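Local coordinates for DUF3828 domain-containing protein (Bacteroides thetaiotaomicron, PDB 3KZT), which is of unknown function but folds as an alpha-plus-beta domain of three helices beside a four-stranded antiparallel sheet, and is probably a lipoprotein in its natural form, at residues 60-71 and 134-142. Sequence-based numbering, arbitrary orientation. Where two conformers were deposited one is given.
Sequences FLTKELIEKVDR and YLIDDITPE
Three oxygens grip the ammonium of Lys68. Its NZ forms a salt bridge of 2.8 Å with Asp138 OD1, which receives it on the syn lone pair, the side of its other oxygen, and donates to Ile139 O, again at 2.8 Å. A longer bond reaches Thr140 O at 3.2 Å, with the nitrogen standing above that carbonyl's plane rather than on a lone pair. With CG anti to the backbone N (chi1 171°) and every later torsion extended, the lysine reaches from the helix to the end of the strand and holds the chain where it turns out of the sheet. Asp138 OD1 also accepts a weak bond from Ile139 N, which may help orient the carboxylate. One helical turn on, a salt bridge from Arg71 NH2 to Glu142 OE1 is doubtful, since the arginine is modelled in two positions. Strand 133-139 is outermost in the antiparallel sheet of this chain, and at Asp137 and Asp138, which both face Arg126, it carries a classic beta bulge. On its other edge Leu61 makes a single bridge with Ile136: Ile136 N donates to Phe60 O and Thr62 N to Ile136 O, joining the interhelical link to the sheet. Thr62 then N-caps helix 63-75, its OG1 accepting a weak bond from Leu65 N. Leu65 divides its methyls, CD2 pressing tightly on Ile136 CG2 (3.4 Å) while CD1 lies against Ile139 CG1 (3.8 Å).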
# COMPACT_ATOMS: atom_id res chain seq x y z
N PHE A 60 6.19 7.03 -12.24
CA PHE A 60 5.83 8.26 -11.52
C PHE A 60 6.82 9.45 -11.54
O PHE A 60 6.38 10.59 -11.34
CB PHE A 60 5.47 7.92 -10.07
CG PHE A 60 4.16 7.17 -9.94
CD1 PHE A 60 2.95 7.87 -9.91
CD2 PHE A 60 4.13 5.79 -9.81
CE1 PHE A 60 1.74 7.20 -9.78
CE2 PHE A 60 2.92 5.11 -9.68
CZ PHE A 60 1.72 5.82 -9.66
N LEU A 61 8.12 9.19 -11.76
CA LEU A 61 9.16 10.26 -11.75
C LEU A 61 9.69 10.56 -13.16
O LEU A 61 9.71 9.67 -14.01
CB LEU A 61 10.34 9.84 -10.84
CG LEU A 61 10.02 9.21 -9.48
CD1 LEU A 61 11.31 8.95 -8.71
CD2 LEU A 61 9.09 10.04 -8.65
N THR A 62 10.12 11.81 -13.39
CA THR A 62 10.73 12.19 -14.68
C THR A 62 12.15 11.61 -14.80
O THR A 62 12.74 11.20 -13.79
CB THR A 62 10.81 13.75 -14.89
OG1 THR A 62 11.69 14.33 -13.92
CG2 THR A 62 9.43 14.41 -14.80
N LYS A 63 12.67 11.57 -16.04
CA LYS A 63 14.05 11.11 -16.33
C LYS A 63 15.11 11.93 -15.55
O LYS A 63 16.10 11.36 -15.08
CB LYS A 63 14.34 11.19 -17.84
N GLU A 64 14.85 13.24 -15.41
CA GLU A 64 15.75 14.17 -14.69
C GLU A 64 15.82 13.84 -13.19
O GLU A 64 16.91 13.80 -12.62
CB GLU A 64 15.27 15.62 -14.86
CG GLU A 64 15.34 16.17 -16.29
CD GLU A 64 14.59 17.49 -16.45
OE1 GLU A 64 13.77 17.82 -15.56
OE2 GLU A 64 14.80 18.19 -17.46
N LEU A 65 14.64 13.62 -12.57
CA LEU A 65 14.56 13.29 -11.13
C LEU A 65 15.18 11.92 -10.78
O LEU A 65 15.84 11.79 -9.73
CB LEU A 65 13.11 13.34 -10.63
CG LEU A 65 12.82 12.98 -9.15
CD1 LEU A 65 13.73 13.72 -8.19
CD2 LEU A 65 11.37 13.24 -8.82
N ILE A 66 14.94 10.91 -11.64
CA ILE A 66 15.52 9.54 -11.47
C ILE A 66 17.07 9.60 -11.45
O ILE A 66 17.71 8.90 -10.64
CB ILE A 66 15.03 8.57 -12.60
CG1 ILE A 66 13.55 8.24 -12.42
CG2 ILE A 66 15.82 7.26 -12.59
CD1 ILE A 66 12.93 7.54 -13.64
N GLU A 67 17.65 10.42 -12.32
CA GLU A 67 19.11 10.70 -12.32
C GLU A 67 19.57 11.42 -11.04
O GLU A 67 20.61 11.09 -10.50
CB GLU A 67 19.52 11.51 -13.55
CG GLU A 67 19.51 10.71 -14.86
CD GLU A 67 19.95 11.53 -16.10
OE1 GLU A 67 19.77 12.77 -16.12
OE2 GLU A 67 20.48 10.91 -17.05
N LYS A 68 18.78 12.40 -10.58
CA LYS A 68 19.05 13.09 -9.29
C LYS A 68 18.94 12.12 -8.08
O LYS A 68 19.68 12.28 -7.10
CB LYS A 68 18.11 14.32 -9.11
CG LYS A 68 18.15 14.98 -7.70
CD LYS A 68 17.46 16.33 -7.65
CE LYS A 68 17.52 16.88 -6.21
NZ LYS A 68 16.85 18.19 -6.01
N VAL A 69 18.02 11.15 -8.15
CA VAL A 69 17.88 10.12 -7.10
C VAL A 69 19.12 9.21 -7.06
O VAL A 69 19.57 8.84 -5.97
CB VAL A 69 16.55 9.29 -7.25
CG1 VAL A 69 16.51 8.10 -6.28
CG2 VAL A 69 15.35 10.20 -7.01
N ASP A 70 19.69 8.88 -8.23
CA ASP A 70 20.96 8.12 -8.30
C ASP A 70 22.12 8.89 -7.67
O ASP A 70 22.93 8.27 -6.96
CB ASP A 70 21.31 7.75 -9.76
CG ASP A 70 20.37 6.71 -10.35
OD1 ASP A 70 19.49 6.19 -9.64
OD2 ASP A 70 20.52 6.42 -11.56
N ARG A 71 22.21 10.21 -7.94
CA ARG A 71 23.24 11.08 -7.32
C ARG A 71 23.11 11.08 -5.80
O ARG A 71 24.10 10.96 -5.07
CB ARG A 71 23.13 12.55 -7.80
CG ARG A 71 23.69 12.84 -9.16
CD ARG A 71 23.90 14.35 -9.35
NE ARG A 71 22.74 15.14 -8.92
CZ ARG A 71 22.66 15.77 -7.75
NH1 ARG A 71 23.66 15.72 -6.89
NH2 ARG A 71 21.57 16.46 -7.45
N TYR A 134 0.12 13.50 -14.18
CA TYR A 134 0.94 14.13 -13.14
C TYR A 134 2.19 13.27 -12.86
O TYR A 134 2.09 12.05 -12.78
CB TYR A 134 0.14 14.32 -11.85
CG TYR A 134 -0.98 15.31 -11.98
CD1 TYR A 134 -0.74 16.68 -11.85
CD2 TYR A 134 -2.30 14.89 -12.23
CE1 TYR A 134 -1.76 17.60 -11.95
CE2 TYR A 134 -3.34 15.82 -12.33
CZ TYR A 134 -3.05 17.18 -12.19
OH TYR A 134 -4.03 18.11 -12.28
N LEU A 135 3.34 13.93 -12.75
CA LEU A 135 4.64 13.27 -12.50
C LEU A 135 5.42 14.12 -11.52
O LEU A 135 5.26 15.33 -11.51
CB LEU A 135 5.43 13.15 -13.80
CG LEU A 135 4.85 12.27 -14.91
CD1 LEU A 135 5.63 12.45 -16.19
CD2 LEU A 135 4.85 10.82 -14.49
N ILE A 136 6.25 13.47 -10.69
CA ILE A 136 7.11 14.19 -9.76
C ILE A 136 8.39 14.51 -10.56
O ILE A 136 9.01 13.60 -11.08
CB ILE A 136 7.43 13.35 -8.49
CG1 ILE A 136 6.14 13.03 -7.71
CG2 ILE A 136 8.36 14.10 -7.60
CD1 ILE A 136 6.32 12.07 -6.56
N ASP A 137 8.75 15.79 -10.67
CA ASP A 137 9.96 16.22 -11.43
C ASP A 137 11.14 16.72 -10.56
O ASP A 137 12.20 17.01 -11.11
CB ASP A 137 9.62 17.23 -12.54
CG ASP A 137 9.13 18.58 -12.02
OD1 ASP A 137 8.75 18.71 -10.83
OD2 ASP A 137 9.11 19.52 -12.83
N ASP A 138 10.94 16.83 -9.24
CA ASP A 138 12.03 17.17 -8.32
C ASP A 138 11.68 16.80 -6.86
O ASP A 138 10.50 16.77 -6.49
CB ASP A 138 12.36 18.68 -8.40
CG ASP A 138 13.73 19.04 -7.80
OD1 ASP A 138 14.60 18.16 -7.66
OD2 ASP A 138 13.93 20.21 -7.46
N ILE A 139 12.71 16.48 -6.06
CA ILE A 139 12.58 16.28 -4.58
C ILE A 139 13.76 16.93 -3.88
O ILE A 139 14.83 17.03 -4.49
CB ILE A 139 12.47 14.76 -4.15
CG1 ILE A 139 13.80 13.97 -4.38
CG2 ILE A 139 11.33 14.08 -4.86
CD1 ILE A 139 13.74 12.53 -3.84
N THR A 140 13.57 17.35 -2.62
CA THR A 140 14.67 17.85 -1.73
C THR A 140 15.52 18.94 -2.46
O THR A 140 16.67 18.66 -2.85
CB THR A 140 15.54 16.66 -1.26
OG1 THR A 140 14.66 15.66 -0.71
CG2 THR A 140 16.58 17.08 -0.18
N PRO A 141 14.92 20.15 -2.69
CA PRO A 141 15.46 21.24 -3.55
C PRO A 141 17.00 21.45 -3.60
O PRO A 141 17.66 21.46 -2.55
CB PRO A 141 14.78 22.49 -2.97
CG PRO A 141 13.51 22.03 -2.42
CD PRO A 141 13.62 20.55 -2.09
N GLU A 142 17.53 21.59 -4.84
CA GLU A 142 18.97 21.85 -5.11
C GLU A 142 19.12 23.23 -5.77
O GLU A 142 20.19 23.84 -5.73
CB GLU A 142 19.58 20.74 -6.01
CG GLU A 142 18.92 20.56 -7.46
CD GLU A 142 19.64 19.52 -8.36
OE1 GLU A 142 20.74 19.05 -8.00
OE2 GLU A 142 19.08 19.19 -9.43